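Local coordinates for protein D-alanyl transferase DltD (Enterococcus faecium TX0133A04, PDB 6PFX) that probably takes part in adding D-alanine to lipoteichoic acid of the Gram-positive cell wall, acting at the membrane as a D-alanyl transferase of the DltD family, at residues A[234-245]-A[341-351]; A[128-136]-A[162-171]. All coordinates share one frame; numbering follows the deposited sequence.

Contact 1 of 2, residues A[234-245]-A[341-351]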
loop_
_atom_site.group_PDB
_atom_site.type_symbol
_atom_site.label_atom_id
_atom_site.label_comp_id
_atom_site.label_asym_id
_atom_site.label_seq_id
_atom_site.Cartn_x
_atom_site.Cartn_y
_atom_site.Cartn_z
ATOM N N THR A 234 6.608 -15.794 19.879
ATOM C CA THR A 234 6.956 -14.531 20.522
ATOM C C THR A 234 7.465 -14.759 21.936
ATOM O O THR A 234 7.206 -13.968 22.849
ATOM C CB THR A 234 5.768 -13.571 20.537
ATOM O OG1 THR A 234 4.684 -14.143 21.294
ATOM C CG2 THR A 234 5.283 -13.275 19.107
ATOM N N THR A 235 8.233 -15.819 22.134
ATOM C CA THR A 235 8.640 -16.189 23.479
ATOM C C THR A 235 9.935 -15.538 23.957
ATOM O O THR A 235 10.295 -15.734 25.121
ATOM C CB THR A 235 8.818 -17.705 23.564
ATOM O OG1 THR A 235 9.846 -18.082 22.641
ATOM C CG2 THR A 235 7.537 -18.426 23.236
ATOM N N ASN A 236 10.650 -14.774 23.124
ATOM C CA ASN A 236 12.000 -14.346 23.496
ATOM C C ASN A 236 12.112 -12.867 23.882
ATOM O O ASN A 236 13.227 -12.330 23.976
ATOM C CB ASN A 236 13.038 -14.744 22.438
ATOM C CG ASN A 236 13.057 -13.825 21.237
ATOM O OD1 ASN A 236 12.279 -12.880 21.139
ATOM N ND2 ASN A 236 13.989 -14.083 20.327
ATOM N N ASN A 237 10.999 -12.221 24.201
ATOM C CA ASN A 237 11.022 -10.806 24.521
ATOM C C ASN A 237 9.724 -10.444 25.225
ATOM O O ASN A 237 8.763 -11.229 25.191
ATOM C CB ASN A 237 11.188 -9.959 23.247
ATOM C CG ASN A 237 10.005 -10.117 22.271
ATOM O OD1 ASN A 237 9.044 -9.350 22.331
ATOM N ND2 ASN A 237 10.076 -11.107 21.380
ATOM N N PRO A 238 9.651 -9.278 25.836
ATOM C CA PRO A 238 8.451 -8.890 26.589
ATOM C C PRO A 238 7.400 -8.155 25.784
ATOM O O PRO A 238 6.384 -7.738 26.362
ATOM C CB PRO A 238 9.001 -7.968 27.691
ATOM C CG PRO A 238 10.273 -7.474 27.205
ATOM C CD PRO A 238 10.804 -8.409 26.141
ATOM N N PHE A 239 7.603 -8.001 24.481
ATOM C CA PHE A 239 6.828 -7.054 23.698
ATOM C C PHE A 239 5.868 -7.707 22.720
ATOM O O PHE A 239 5.183 -6.992 21.982
ATOM C CB PHE A 239 7.756 -6.120 22.911
ATOM C CG PHE A 239 8.739 -5.391 23.764
ATOM C CD1 PHE A 239 8.308 -4.484 24.699
ATOM C CD2 PHE A 239 10.096 -5.611 23.618
ATOM C CE1 PHE A 239 9.225 -3.806 25.493
ATOM C CE2 PHE A 239 11.013 -4.939 24.400
ATOM C CZ PHE A 239 10.575 -4.037 25.340
ATOM N N GLY A 240 5.814 -9.029 22.668
ATOM C CA GLY A 240 4.958 -9.676 21.696
ATOM C C GLY A 240 5.494 -9.658 20.285
ATOM O O GLY A 240 4.715 -9.807 19.336
ATOM N N LEU A 241 6.805 -9.488 20.117
ATOM C CA LEU A 241 7.425 -9.431 18.799
ATOM C C LEU A 241 7.867 -10.827 18.382
ATOM O O LEU A 241 8.297 -11.631 19.214
ATOM C CB LEU A 241 8.647 -8.504 18.801
ATOM C CG LEU A 241 8.415 -7.079 19.286
ATOM C CD1 LEU A 241 9.733 -6.321 19.457
ATOM C CD2 LEU A 241 7.514 -6.332 18.324
ATOM N N LYS A 242 7.754 -11.121 17.091
ATOM C CA LYS A 242 8.235 -12.402 16.594
ATOM C C LYS A 242 9.708 -12.560 16.952
ATOM O O LYS A 242 10.501 -11.631 16.764
ATOM C CB LYS A 242 8.043 -12.463 15.081
ATOM C CG LYS A 242 8.365 -13.804 14.489
ATOM C CD LYS A 242 7.723 -13.985 13.119
ATOM C CE LYS A 242 8.033 -15.354 12.560
ATOM N NZ LYS A 242 9.481 -15.536 12.294
ATOM N N ASN A 243 10.072 -13.750 17.447
ATOM C CA ASN A 243 11.419 -13.994 17.958
ATOM C C ASN A 243 12.520 -13.527 17.004
ATOM O O ASN A 243 13.437 -12.816 17.422
ATOM C CB ASN A 243 11.589 -15.472 18.325
ATOM C CG ASN A 243 10.801 -15.853 19.558
ATOM O OD1 ASN A 243 10.135 -15.017 20.161
ATOM N ND2 ASN A 243 10.872 -17.124 19.938
ATOM N N ASP A 244 12.469 -13.920 15.724
ATOM C CA ASP A 244 13.598 -13.580 14.853
ATOM C C ASP A 244 13.678 -12.076 14.604
ATOM O O ASP A 244 14.778 -11.528 14.477
ATOM C CB ASP A 244 13.572 -14.394 13.556
ATOM C CG ASP A 244 12.375 -14.089 12.682
ATOM O OD1 ASP A 244 11.364 -13.585 13.202
ATOM O OD2 ASP A 244 12.437 -14.373 11.465
ATOM N N PHE A 245 12.534 -11.391 14.572
ATOM C CA PHE A 245 12.538 -9.942 14.438
ATOM C C PHE A 245 13.196 -9.302 15.650
ATOM O O PHE A 245 14.024 -8.394 15.520
ATOM C CB PHE A 245 11.105 -9.442 14.301
ATOM C CG PHE A 245 10.991 -7.958 14.090
ATOM C CD1 PHE A 245 11.013 -7.083 15.161
ATOM C CD2 PHE A 245 10.862 -7.437 12.817
ATOM C CE1 PHE A 245 10.891 -5.722 14.958
ATOM C CE2 PHE A 245 10.740 -6.078 12.616
ATOM C CZ PHE A 245 10.760 -5.223 13.682
ATOM N N TYR A 341 -0.904 -10.507 19.534
ATOM C CA TYR A 341 -0.634 -11.213 18.289
ATOM C C TYR A 341 -1.343 -10.592 17.101
ATOM O O TYR A 341 -1.416 -11.221 16.040
ATOM C CB TYR A 341 -0.966 -12.702 18.427
ATOM C CG TYR A 341 -0.499 -13.259 19.740
ATOM C CD1 TYR A 341 0.813 -13.093 20.166
ATOM C CD2 TYR A 341 -1.384 -13.908 20.579
ATOM C CE1 TYR A 341 1.233 -13.588 21.388
ATOM C CE2 TYR A 341 -0.978 -14.407 21.794
ATOM C CZ TYR A 341 0.329 -14.252 22.196
ATOM O OH TYR A 341 0.733 -14.743 23.427
ATOM N N PHE A 342 -1.876 -9.371 17.247
ATOM C CA PHE A 342 -2.466 -8.677 16.105
ATOM C C PHE A 342 -1.393 -8.339 15.080
ATOM O O PHE A 342 -1.595 -8.532 13.875
ATOM C CB PHE A 342 -3.195 -7.398 16.561
ATOM C CG PHE A 342 -4.299 -6.958 15.638
ATOM C CD1 PHE A 342 -5.576 -7.464 15.784
ATOM C CD2 PHE A 342 -4.070 -6.039 14.638
ATOM C CE1 PHE A 342 -6.598 -7.087 14.943
ATOM C CE2 PHE A 342 -5.092 -5.659 13.792
ATOM C CZ PHE A 342 -6.355 -6.177 13.952
ATOM N N MET A 343 -0.245 -7.845 15.548
ATOM C CA MET A 343 0.903 -7.532 14.715
ATOM C C MET A 343 1.978 -8.585 14.931
ATOM O O MET A 343 2.106 -9.149 16.022
ATOM C CB MET A 343 1.466 -6.157 15.063
ATOM C CG MET A 343 0.403 -5.106 15.150
ATOM S SD MET A 343 -0.399 -4.850 13.581
ATOM C CE MET A 343 0.864 -3.917 12.743
ATOM N N GLU A 344 2.724 -8.869 13.861
ATOM C CA GLU A 344 3.855 -9.785 13.926
ATOM C C GLU A 344 5.048 -9.127 14.602
ATOM O O GLU A 344 5.833 -9.806 15.269
ATOM C CB GLU A 344 4.227 -10.240 12.504
ATOM C CG GLU A 344 5.311 -11.302 12.475
ATOM C CD GLU A 344 5.660 -11.780 11.082
ATOM O OE1 GLU A 344 6.783 -11.493 10.601
ATOM O OE2 GLU A 344 4.811 -12.472 10.492
ATOM N N ASP A 345 5.186 -7.815 14.462
ATOM C CA ASP A 345 6.338 -7.095 14.991
ATOM C C ASP A 345 5.907 -5.662 15.274
ATOM O O ASP A 345 4.778 -5.425 15.715
ATOM C CB ASP A 345 7.507 -7.196 14.014
ATOM C CG ASP A 345 7.135 -6.779 12.609
ATOM O OD1 ASP A 345 6.346 -5.824 12.475
ATOM O OD2 ASP A 345 7.611 -7.415 11.637
ATOM N N THR A 346 6.788 -4.701 15.043
ATOM C CA THR A 346 6.488 -3.325 15.410
ATOM C C THR A 346 5.639 -2.582 14.390
ATOM O O THR A 346 5.155 -1.485 14.686
ATOM C CB THR A 346 7.786 -2.540 15.525
ATOM O OG1 THR A 346 8.497 -2.651 14.286
ATOM C CG2 THR A 346 8.641 -3.089 16.629
ATOM N N ILE A 347 5.462 -3.104 13.191
ATOM C CA ILE A 347 4.692 -2.319 12.244
ATOM C C ILE A 347 3.830 -3.180 11.339
ATOM O O ILE A 347 2.925 -2.665 10.674
ATOM C CB ILE A 347 5.605 -1.398 11.405
ATOM C CG1 ILE A 347 6.656 -2.232 10.668
ATOM C CG2 ILE A 347 6.250 -0.318 12.286
ATOM C CD1 ILE A 347 7.246 -1.530 9.474
ATOM N N HIS A 348 4.091 -4.484 11.308
ATOM C CA HIS A 348 3.520 -5.359 10.294
ATOM C C HIS A 348 2.397 -6.216 10.853
ATOM O O HIS A 348 2.571 -6.896 11.872
ATOM C CB HIS A 348 4.595 -6.286 9.718
ATOM C CG HIS A 348 5.730 -5.562 9.079
ATOM N ND1 HIS A 348 7.045 -5.791 9.420
ATOM C CD2 HIS A 348 5.748 -4.606 8.122
ATOM C CE1 HIS A 348 7.825 -5.001 8.705
ATOM N NE2 HIS A 348 7.063 -4.273 7.908
ATOM N N LEU A 349 1.264 -6.225 10.146
ATOM C CA LEU A 349 0.162 -7.107 10.498
ATOM C C LEU A 349 0.647 -8.540 10.633
ATOM O O LEU A 349 1.507 -8.997 9.871
ATOM C CB LEU A 349 -0.917 -7.060 9.420
ATOM C CG LEU A 349 -1.860 -5.870 9.456
ATOM C CD1 LEU A 349 -2.672 -5.885 8.171
ATOM C CD2 LEU A 349 -2.776 -5.899 10.650
ATOM N N GLY A 350 0.069 -9.255 11.600
ATOM C CA GLY A 350 0.449 -10.597 11.977
ATOM C C GLY A 350 -0.797 -11.473 12.062
ATOM O O GLY A 350 -1.815 -11.191 11.512
ATOM N N TRP A 351 -0.653 -12.547 12.856
ATOM C CA TRP A 351 -1.619 -13.648 12.801
ATOM C C TRP A 351 -3.053 -13.182 13.066
ATOM O O TRP A 351 -3.957 -13.386 12.244
ATOM C CB TRP A 351 -1.190 -14.730 13.795
ATOM C CG TRP A 351 0.277 -15.084 13.684
ATOM C CD1 TRP A 351 0.830 -16.034 12.877
ATOM C CD2 TRP A 351 1.371 -14.477 14.397
ATOM N NE1 TRP A 351 2.197 -16.052 13.032
ATOM C CE2 TRP A 351 2.554 -15.115 13.967
ATOM C CE3 TRP A 351 1.465 -13.450 15.352
ATOM C CZ2 TRP A 351 3.813 -14.775 14.468
ATOM C CZ3 TRP A 351 2.721 -13.114 15.856
ATOM C CH2 TRP A 351 3.878 -13.774 15.404
HETATM O O HOH W 1 2.360 -9.829 18.600
#

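Contact 2 of 2, residues A[128-136]-A[162-171]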
loop_
_atom_site.group_PDB
_atom_site.type_symbol
_atom_site.label_atom_id
_atom_site.label_comp_id
_atom_site.label_asym_id
_atom_site.label_seq_id
_atom_site.Cartn_x
_atom_site.Cartn_y
_atom_site.Cartn_z
ATOM N N ASP A 128 4.665 6.134 -19.176
ATOM C CA ASP A 128 3.289 5.697 -19.366
ATOM C C ASP A 128 2.321 6.823 -19.019
ATOM O O ASP A 128 1.374 7.110 -19.760
ATOM C CB ASP A 128 2.969 4.506 -18.456
ATOM C CG ASP A 128 3.495 3.171 -18.975
ATOM O OD1 ASP A 128 3.857 3.055 -20.164
ATOM O OD2 ASP A 128 3.536 2.225 -18.159
ATOM N N TRP A 129 2.535 7.451 -17.860
ATOM C CA TRP A 129 1.671 8.535 -17.409
ATOM C C TRP A 129 1.716 9.701 -18.382
ATOM O O TRP A 129 0.675 10.187 -18.834
ATOM C CB TRP A 129 2.131 8.963 -16.018
ATOM C CG TRP A 129 1.734 10.336 -15.608
ATOM C CD1 TRP A 129 0.465 10.841 -15.526
ATOM C CD2 TRP A 129 2.613 11.384 -15.174
ATOM N NE1 TRP A 129 0.508 12.145 -15.081
ATOM C CE2 TRP A 129 1.814 12.499 -14.862
ATOM C CE3 TRP A 129 4.000 11.490 -15.029
ATOM C CZ2 TRP A 129 2.356 13.706 -14.411
ATOM C CZ3 TRP A 129 4.534 12.691 -14.582
ATOM C CH2 TRP A 129 3.713 13.779 -14.278
ATOM N N LEU A 130 2.920 10.136 -18.752
ATOM C CA LEU A 130 3.048 11.295 -19.628
ATOM C C LEU A 130 2.337 11.073 -20.957
ATOM O O LEU A 130 1.664 11.977 -21.464
ATOM C CB LEU A 130 4.521 11.616 -19.869
ATOM C CG LEU A 130 5.307 12.105 -18.657
ATOM C CD1 LEU A 130 6.785 12.270 -18.986
ATOM C CD2 LEU A 130 4.765 13.415 -18.130
ATOM N N PHE A 131 2.505 9.894 -21.562
ATOM C CA PHE A 131 1.860 9.612 -22.843
ATOM C C PHE A 131 0.366 9.364 -22.691
ATOM O O PHE A 131 -0.353 9.428 -23.695
ATOM C CB PHE A 131 2.557 8.437 -23.542
ATOM C CG PHE A 131 3.908 8.793 -24.116
ATOM C CD1 PHE A 131 4.015 9.480 -25.318
ATOM C CD2 PHE A 131 5.070 8.446 -23.459
ATOM C CE1 PHE A 131 5.261 9.819 -25.839
ATOM C CE2 PHE A 131 6.312 8.782 -23.981
ATOM C CZ PHE A 131 6.404 9.463 -25.170
ATOM N N SER A 132 -0.109 9.126 -21.464
ATOM C CA SER A 132 -1.524 8.910 -21.197
ATOM C C SER A 132 -2.288 10.214 -21.024
ATOM O O SER A 132 -3.511 10.230 -21.212
ATOM C CB SER A 132 -1.702 8.102 -19.900
ATOM O OG SER A 132 -1.636 8.922 -18.733
ATOM N N MET A 133 -1.597 11.296 -20.665
ATOM C CA MET A 133 -2.260 12.546 -20.327
ATOM C C MET A 133 -2.893 13.175 -21.559
ATOM O O MET A 133 -2.221 13.403 -22.569
ATOM C CB MET A 133 -1.248 13.538 -19.749
ATOM C CG MET A 133 -0.767 13.210 -18.353
ATOM S SD MET A 133 0.469 14.378 -17.749
ATOM C CE MET A 133 -0.292 15.918 -18.200
ATOM N N LYS A 134 -4.188 13.470 -21.467
ATOM C CA LYS A 134 -4.877 14.244 -22.487
ATOM C C LYS A 134 -5.161 15.666 -22.034
ATOM O O LYS A 134 -5.353 16.544 -22.880
ATOM C CB LYS A 134 -6.201 13.572 -22.872
ATOM C CG LYS A 134 -6.058 12.151 -23.400
ATOM C CD LYS A 134 -5.294 12.090 -24.724
ATOM C CE LYS A 134 -6.107 12.635 -25.909
ATOM N NZ LYS A 134 -5.262 12.803 -27.133
ATOM N N LYS A 135 -5.183 15.906 -20.727
ATOM C CA LYS A 135 -5.275 17.242 -20.170
ATOM C C LYS A 135 -4.523 17.216 -18.848
ATOM O O LYS A 135 -4.261 16.151 -18.284
ATOM C CB LYS A 135 -6.723 17.663 -19.934
ATOM C CG LYS A 135 -7.416 16.881 -18.840
ATOM C CD LYS A 135 -8.881 17.278 -18.711
ATOM C CE LYS A 135 -9.545 16.564 -17.544
ATOM N NZ LYS A 135 -9.388 15.081 -17.629
ATOM N N VAL A 136 -4.194 18.395 -18.348
ATOM C CA VAL A 136 -3.451 18.532 -17.101
ATOM C C VAL A 136 -4.460 18.774 -15.988
ATOM O O VAL A 136 -5.159 19.791 -15.977
ATOM C CB VAL A 136 -2.407 19.652 -17.191
ATOM C CG1 VAL A 136 -1.627 19.760 -15.895
ATOM C CG2 VAL A 136 -1.457 19.383 -18.363
ATOM N N ILE A 162 9.830 18.604 -19.451
ATOM C CA ILE A 162 8.428 18.236 -19.610
ATOM C C ILE A 162 7.688 18.398 -18.288
ATOM O O ILE A 162 6.581 18.950 -18.244
ATOM C CB ILE A 162 8.316 16.819 -20.204
ATOM C CG1 ILE A 162 8.699 16.843 -21.690
ATOM C CG2 ILE A 162 6.922 16.277 -19.977
ATOM C CD1 ILE A 162 9.061 15.484 -22.230
ATOM N N LEU A 163 8.300 17.965 -17.185
ATOM C CA LEU A 163 7.629 18.103 -15.899
ATOM C C LEU A 163 7.446 19.569 -15.523
ATOM O O LEU A 163 6.436 19.933 -14.915
ATOM C CB LEU A 163 8.403 17.385 -14.801
ATOM C CG LEU A 163 8.491 15.870 -14.909
ATOM C CD1 LEU A 163 9.362 15.315 -13.783
ATOM C CD2 LEU A 163 7.108 15.218 -14.907
ATOM N N GLN A 164 8.417 20.427 -15.856
ATOM C CA GLN A 164 8.243 21.859 -15.610
ATOM C C GLN A 164 7.041 22.426 -16.372
ATOM O O GLN A 164 6.314 23.284 -15.858
ATOM C CB GLN A 164 9.523 22.615 -15.973
ATOM C CG GLN A 164 10.717 22.333 -15.058
ATOM C CD GLN A 164 10.555 22.915 -13.664
ATOM O OE1 GLN A 164 9.516 23.491 -13.330
ATOM N NE2 GLN A 164 11.585 22.763 -12.839
ATOM N N THR A 165 6.820 21.968 -17.605
ATOM C CA THR A 165 5.648 22.395 -18.369
ATOM C C THR A 165 4.356 22.003 -17.661
ATOM O O THR A 165 3.433 22.818 -17.527
ATOM C CB THR A 165 5.727 21.768 -19.763
ATOM O OG1 THR A 165 6.900 22.252 -20.436
ATOM C CG2 THR A 165 4.509 22.094 -20.590
ATOM N N ILE A 166 4.275 20.752 -17.200
ATOM C CA ILE A 166 3.085 20.265 -16.508
ATOM C C ILE A 166 2.884 20.994 -15.188
ATOM O O ILE A 166 1.755 21.334 -14.813
ATOM C CB ILE A 166 3.181 18.735 -16.313
ATOM C CG1 ILE A 166 3.177 18.059 -17.680
ATOM C CG2 ILE A 166 2.068 18.279 -15.391
ATOM C CD1 ILE A 166 3.559 16.592 -17.655
ATOM N N LYS A 167 3.970 21.234 -14.455
ATOM C CA LYS A 167 3.863 21.956 -13.192
ATOM C C LYS A 167 3.201 23.313 -13.386
ATOM O O LYS A 167 2.417 23.757 -12.537
ATOM C CB LYS A 167 5.253 22.117 -12.581
ATOM C CG LYS A 167 5.287 22.966 -11.326
ATOM C CD LYS A 167 6.655 22.890 -10.684
ATOM C CE LYS A 167 6.765 23.859 -9.518
ATOM N NZ LYS A 167 8.003 23.632 -8.727
ATOM N N LYS A 168 3.505 23.987 -14.497
ATOM C CA LYS A 168 2.901 25.269 -14.825
ATOM C C LYS A 168 1.473 25.144 -15.342
ATOM O O LYS A 168 0.867 26.168 -15.675
ATOM C CB LYS A 168 3.726 25.982 -15.901
ATOM C CG LYS A 168 5.060 26.523 -15.445
ATOM C CD LYS A 168 5.731 27.339 -16.564
ATOM C CE LYS A 168 4.960 28.627 -16.887
ATOM N NZ LYS A 168 5.655 29.493 -17.894
ATOM N N GLY A 169 0.944 23.928 -15.453
ATOM C CA GLY A 169 -0.428 23.711 -15.855
ATOM C C GLY A 169 -0.642 23.514 -17.334
ATOM O O GLY A 169 -1.794 23.515 -17.780
ATOM N N LYS A 170 0.419 23.318 -18.101
ATOM C CA LYS A 170 0.324 23.257 -19.549
ATOM C C LYS A 170 0.592 21.846 -20.043
ATOM O O LYS A 170 1.430 21.124 -19.493
ATOM C CB LYS A 170 1.290 24.254 -20.188
ATOM C CG LYS A 170 0.913 25.697 -19.889
ATOM C CD LYS A 170 1.812 26.688 -20.614
ATOM C CE LYS A 170 1.352 28.123 -20.368
ATOM N NZ LYS A 170 2.224 29.133 -21.033
ATOM N N LEU A 171 -0.136 21.456 -21.052
ATOM C CA LEU A 171 0.038 20.130 -21.616
ATOM C C LEU A 171 1.279 20.115 -22.497
ATOM O O LEU A 171 1.426 20.979 -23.368
ATOM C CB LEU A 171 -1.194 19.770 -22.428
ATOM C CG LEU A 171 -1.329 18.314 -22.852
ATOM C CD1 LEU A 171 -1.525 17.374 -21.679
ATOM C CD2 LEU A 171 -2.496 18.226 -23.826
#

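Contact 1 of 2, residues A[234-245]-A[341-351]
A mixed apolar and polar loop-to-loop contact, in which Phe245 turns a ring face to Asp345 CB and Lys242 bonds Glu344, lies beside the probable active site of an SGNH-hydrolase-like fold. Residues 234-245 run into helix 243-250; residues 341-351 lead from strand 330-332 to helix 351-365. Asp345 CB sits over the centre of the Phe245 ring in a CH-pi contact, 3.4 Å from the centroid and 6° off its normal. Phe245 is placed there by CG lying anti to the backbone N (chi1 -177°), and the flat ring gives the aspartate an apolar wall. The carboxylate is fixed within its own loop. OD1 accepts from Ile347 N, an Asx turn, and also from His348 N; the two bonds fix its rotation, while OD2 uses its syn lone pair to take His348 ND1 at 2.8 Å, in the imidazole plane. His348 NE2 in turn bonds Ser46, giving the geometry of a Ser-His-Asp charge relay, consistent with the SGNH clan.

One backbone bond joins the loops, Lys242 N to Glu344 O at 3.0 Å, the donor almost in line with the C=O but the N-H somewhat bent (153°). Beside it the two side chains run the same way, Lys242 CD 3.6 Å from Glu344 CD; their charged ends turn to other partners, Lys242 NZ to Asp244 OD1 and Glu344 OE1 to Arg50. Leu241 CD2, a branched apolar end suited to this buried place, packs on the Asp345-Thr346 backbone (Asp345 C 3.5 Å) and on Thr346 CG2.

At the other end Thr234 OG1, bonded to Gly230, meets the Tyr341 ring edge, 3.5 Å from CE1, and Thr234 CG2 comes within 4.0 Å of Trp351 CH2. Helix 219-233 borders this side, touching Lys242, Tyr341 and Trp351, while Trp351 begins helix 351-365.

Contact 2 of 2, residues A[128-136]-A[162-171]
The Trp129 indole receives Leu163 CD2 at its edge, near the ring plane and 3.6 Å from CZ3, while Met133 SD and Leu130 CD2, both from its own segment, lie over one face, offset toward the rim. Its NE1 bonds Asp140, which anchors the polar side of a ring whose hydrocarbon side is buried. Ile166 reaches into the middle of the contact: its CD1 touches Leu130 CD2 at 3.4 Å, a tight pair, and meets Met133 tip to tip, 3.8 Å from SD. The methionine, bent at chi3 (46°), brings CE to Leu171 CD1 at 4.0 Å; a long unbranched chain that can bend to follow Ile166 and Leu171 suits this place. Val136 then closes the far end, CG1 against Ile166 CG2 and CG2 against Leu171 CD1, with Lys170 O 3.6 Å from Val136 CG2. Gly169 ends helix 157-167 in a Schellman motif; its positive phi suits a residue without a side chain and turns the chain back towards Val136. The axes of 128-132 and 162-167 make 51° and approach to 12.5 Å. The segments meet mainly by apolar side chains, with some side-chain carbons against backbone carbonyls: partly buried helix-end packing in a peripheral helical region, with helix 138-147 against Trp129.

Contact 1 and contact 2 lie on opposite sides of the chain's centre, with their own centres about 45 Å apart and their nearest atoms about 27 Å apart, so they do not touch. Both segments of contact 2 come earlier in the chain than those of contact 1, and all four belong to the DltD family region. Their relation to the probable active site differs sharply. Contact 1 contains His348 and Asp345 of the putative triad with Ser46, and so joins a neighbouring loop to that site; contact 2 packs two helix ends in a peripheral helical region well away from it. One mixes polar and apolar links, the other is mainly apolar.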